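PDB 2GQT: UDP-N-Acetylenolpyruvylglucosamine Reductase from Thermus caldophilus, which uses FAD and NADPH to reduce UDP-N-acetylenolpyruvylglucosamine to UDP-N-acetylmuramate, a step in building the peptidoglycan cell wall. Local coordinates for residues Leu25-Thr30 against Arg64-Phe69. Sequence-based numbering, arbitrary orientation.
Sequences LWTVET and RLAGEF
Thr27 OG1 accepts two hydrogen bonds from the guanidinium of Arg64, which takes it side-on: NH2 lies 2.7 Å from OG1, and NE reaches the same oxygen in a more bent bond. OG1 sits in the guanidinium plane, at its edge. The Arg64 chain turns at chi3 (-44°), swinging NE out of the extended path and towards Thr27. Leu25 crosses this arm at about a right angle; its CD1 meets Arg64 CG at 3.3 Å, while CD2 lies over one guanidinium face, off-centre. An alanine in place of Arg64 takes both donors from Thr27 OG1, and would probably leave that oxygen without these mates and a gap beside the Leu25 methyls.

Beneath these side chains, strands 22-28 and 61-65 pair in parallel within a four-stranded mixed sheet of the FAD-binding domain. Arg64 N bonds to Trp26 O, Val28 N to Arg64 O (2.9 Å, 176° at the hydrogen), and Ala66 N to Val28 O. Past the strand ends the two segments stay joined by a hydrogen bond from Glu68 N to Glu29 O, 3.0 Å. On the sheet face bearing Val28 and Leu65, Val28 CG1 packs obliquely against Phe69 CE1 at 3.6 Å. Thr30 O meets the Phe69 ring at its edge, and Glu68 CG covers the ring centre on one face. Glu68 OE2 forms a salt bridge with Arg164 of strand 161-171, and Leu65 touches the FAD. The sheet thus carries a charged, two-donor grip on the face of Thr27 and Arg64 and apolar contacts on the face of Val28 and Leu65, while straight backbone bonds fix the register.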
ATOM      1  N   LEU A  25      -1.156 -16.614  -8.803  1.00 12.28           N
ATOM      2  CA  LEU A  25      -1.480 -15.246  -9.175  1.00 11.69           C
ATOM      3  C   LEU A  25      -2.401 -15.202 -10.387  1.00 11.54           C
ATOM      4  O   LEU A  25      -2.055 -15.707 -11.449  1.00 11.76           O
ATOM      5  CB  LEU A  25      -0.196 -14.459  -9.449  1.00 11.78           C
ATOM      6  CG  LEU A  25      -0.299 -12.953  -9.686  1.00 11.58           C
ATOM      7  CD1 LEU A  25      -0.749 -12.236  -8.419  1.00 12.93           C
ATOM      8  CD2 LEU A  25       1.048 -12.435 -10.139  1.00 12.77           C
ATOM      9  N   TRP A  26      -3.552 -14.557 -10.221  1.00 11.08           N
ATOM     10  CA  TRP A  26      -4.519 -14.320 -11.286  1.00 11.79           C
ATOM     11  C   TRP A  26      -4.450 -12.855 -11.707  1.00 11.61           C
ATOM     12  O   TRP A  26      -4.779 -11.973 -10.917  1.00 12.01           O
ATOM     13  CB  TRP A  26      -5.926 -14.621 -10.762  1.00 13.08           C
ATOM     14  CG  TRP A  26      -6.189 -16.069 -10.530  1.00 13.82           C
ATOM     15  CD1 TRP A  26      -5.532 -16.900  -9.676  1.00 14.32           C
ATOM     16  CD2 TRP A  26      -7.195 -16.861 -11.168  1.00 15.07           C
ATOM     17  NE1 TRP A  26      -6.054 -18.175  -9.754  1.00 15.37           N
ATOM     18  CE2 TRP A  26      -7.080 -18.173 -10.661  1.00 15.29           C
ATOM     19  CE3 TRP A  26      -8.181 -16.590 -12.122  1.00 15.25           C
ATOM     20  CZ2 TRP A  26      -7.914 -19.214 -11.080  1.00 15.56           C
ATOM     21  CZ3 TRP A  26      -9.010 -17.628 -12.542  1.00 15.62           C
ATOM     22  CH2 TRP A  26      -8.872 -18.919 -12.017  1.00 15.50           C
ATOM     23  N   THR A  27      -4.015 -12.589 -12.938  1.00 11.64           N
ATOM     24  CA  THR A  27      -3.944 -11.220 -13.445  1.00 12.10           C
ATOM     25  C   THR A  27      -5.187 -10.954 -14.284  1.00 12.42           C
ATOM     26  O   THR A  27      -5.380 -11.566 -15.338  1.00 13.41           O
ATOM     27  CB  THR A  27      -2.642 -10.976 -14.241  1.00 12.57           C
ATOM     28  OG1 THR A  27      -1.522 -11.282 -13.405  1.00 12.96           O
ATOM     29  CG2 THR A  27      -2.541  -9.525 -14.676  1.00 13.08           C
ATOM     30  N   VAL A  28      -6.035 -10.065 -13.776  1.00 12.17           N
ATOM     31  CA  VAL A  28      -7.363  -9.778 -14.321  1.00 13.69           C
ATOM     32  C   VAL A  28      -7.323  -8.493 -15.142  1.00 13.27           C
ATOM     33  O   VAL A  28      -6.832  -7.480 -14.658  1.00 13.06           O
ATOM     34  CB  VAL A  28      -8.388  -9.610 -13.151  1.00 14.13           C
ATOM     35  CG1 VAL A  28      -9.684  -8.974 -13.635  1.00 16.24           C
ATOM     36  CG2 VAL A  28      -8.658 -10.956 -12.480  1.00 16.76           C
ATOM     37  N   GLU A  29      -7.860  -8.528 -16.361  1.00 13.47           N
ATOM     38  CA  GLU A  29      -7.860  -7.356 -17.237  1.00 14.07           C
ATOM     39  C   GLU A  29      -9.241  -6.791 -17.553  1.00 13.89           C
ATOM     40  O   GLU A  29      -9.349  -5.686 -18.086  1.00 13.56           O
ATOM     41  CB  GLU A  29      -7.151  -7.680 -18.550  1.00 14.62           C
ATOM     42  CG  GLU A  29      -5.661  -7.919 -18.398  1.00 16.70           C
ATOM     43  CD  GLU A  29      -4.957  -8.079 -19.732  1.00 19.84           C
ATOM     44  OE1 GLU A  29      -5.636  -8.354 -20.744  1.00 23.25           O
ATOM     45  OE2 GLU A  29      -3.720  -7.936 -19.765  1.00 22.66           O
ATOM     46  N   THR A  30     -10.288  -7.543 -17.230  1.00 14.36           N
ATOM     47  CA  THR A  30     -11.650  -7.170 -17.606  1.00 15.34           C
ATOM     48  C   THR A  30     -12.630  -7.464 -16.480  1.00 16.26           C
ATOM     49  O   THR A  30     -12.338  -8.236 -15.564  1.00 15.70           O
ATOM     50  CB  THR A  30     -12.144  -7.940 -18.857  1.00 15.61           C
ATOM     51  OG1 THR A  30     -12.323  -9.320 -18.524  1.00 15.42           O
ATOM     52  CG2 THR A  30     -11.157  -7.816 -20.017  1.00 16.45           C
ATOM     53  N   ARG A  64      -4.454  -9.742  -9.135  1.00 10.73           N
ATOM     54  CA  ARG A  64      -3.848  -8.469  -9.541  1.00 11.29           C
ATOM     55  C   ARG A  64      -4.750  -7.842 -10.590  1.00 10.40           C
ATOM     56  O   ARG A  64      -5.182  -8.519 -11.527  1.00 10.90           O
ATOM     57  CB  ARG A  64      -2.483  -8.705 -10.200  1.00 12.42           C
ATOM     58  CG  ARG A  64      -1.349  -9.078  -9.290  1.00 16.95           C
ATOM     59  CD  ARG A  64      -0.036  -8.986 -10.051  1.00 20.89           C
ATOM     60  NE  ARG A  64      -0.067  -9.556 -11.404  1.00 22.11           N
ATOM     61  CZ  ARG A  64       0.934  -9.441 -12.269  1.00 21.12           C
ATOM     62  NH1 ARG A  64       2.032  -8.776 -11.922  1.00 21.14           N
ATOM     63  NH2 ARG A  64       0.853  -9.988 -13.472  1.00 21.60           N
ATOM     64  N   LEU A  65      -4.997  -6.544 -10.457  1.00  9.71           N
ATOM     65  CA  LEU A  65      -5.825  -5.815 -11.403  1.00  9.63           C
ATOM     66  C   LEU A  65      -4.971  -5.117 -12.436  1.00 10.01           C
ATOM     67  O   LEU A  65      -4.137  -4.272 -12.099  1.00 11.25           O
ATOM     68  CB  LEU A  65      -6.685  -4.793 -10.667  1.00  9.87           C
ATOM     69  CG  LEU A  65      -7.613  -5.313  -9.569  1.00  9.99           C
ATOM     70  CD1 LEU A  65      -8.257  -4.134  -8.875  1.00 11.88           C
ATOM     71  CD2 LEU A  65      -8.669  -6.268 -10.121  1.00 11.81           C
ATOM     72  N   ALA A  66      -5.182  -5.486 -13.690  1.00  9.98           N
ATOM     73  CA  ALA A  66      -4.448  -4.888 -14.796  1.00 10.55           C
ATOM     74  C   ALA A  66      -5.440  -4.520 -15.903  1.00 10.21           C
ATOM     75  O   ALA A  66      -6.622  -4.330 -15.624  1.00 10.59           O
ATOM     76  CB  ALA A  66      -3.363  -5.849 -15.284  1.00 11.50           C
ATOM     77  N   GLY A  67      -4.976  -4.395 -17.148  1.00 10.60           N
ATOM     78  CA  GLY A  67      -5.874  -4.103 -18.268  1.00 11.07           C
ATOM     79  C   GLY A  67      -6.704  -2.857 -18.026  1.00 11.24           C
ATOM     80  O   GLY A  67      -6.168  -1.795 -17.727  1.00 10.43           O
ATOM     81  N   GLU A  68      -8.022  -2.985 -18.129  1.00 11.71           N
ATOM     82  CA  GLU A  68      -8.906  -1.834 -17.960  1.00 12.82           C
ATOM     83  C   GLU A  68      -8.785  -1.208 -16.566  1.00 12.24           C
ATOM     84  O   GLU A  68      -9.084  -0.021 -16.378  1.00 13.25           O
ATOM     85  CB  GLU A  68     -10.358  -2.215 -18.246  1.00 14.18           C
ATOM     86  CG  GLU A  68     -11.023  -3.050 -17.165  1.00 16.39           C
ATOM     87  CD  GLU A  68     -12.501  -3.243 -17.413  1.00 19.04           C
ATOM     88  OE1 GLU A  68     -12.847  -3.974 -18.360  1.00 21.21           O
ATOM     89  OE2 GLU A  68     -13.312  -2.682 -16.648  1.00 20.96           O
ATOM     90  N   PHE A  69      -8.315  -1.994 -15.598  1.00 10.67           N
ATOM     91  CA  PHE A  69      -8.164  -1.506 -14.224  1.00 10.30           C
ATOM     92  C   PHE A  69      -6.907  -0.658 -14.022  1.00 10.49           C
ATOM     93  O   PHE A  69      -6.706  -0.123 -12.943  1.00  9.69           O
ATOM     94  CB  PHE A  69      -8.226  -2.667 -13.229  1.00 10.82           C
ATOM     95  CG  PHE A  69      -9.480  -3.485 -13.345  1.00 10.68           C
ATOM     96  CD1 PHE A  69      -9.439  -4.752 -13.906  1.00 10.93           C
ATOM     97  CD2 PHE A  69     -10.705  -2.976 -12.929  1.00 10.99           C
ATOM     98  CE1 PHE A  69     -10.599  -5.516 -14.033  1.00 12.24           C
ATOM     99  CE2 PHE A  69     -11.870  -3.731 -13.055  1.00 11.87           C
ATOM    100  CZ  PHE A  69     -11.812  -4.995 -13.616  1.00 11.52           C
TER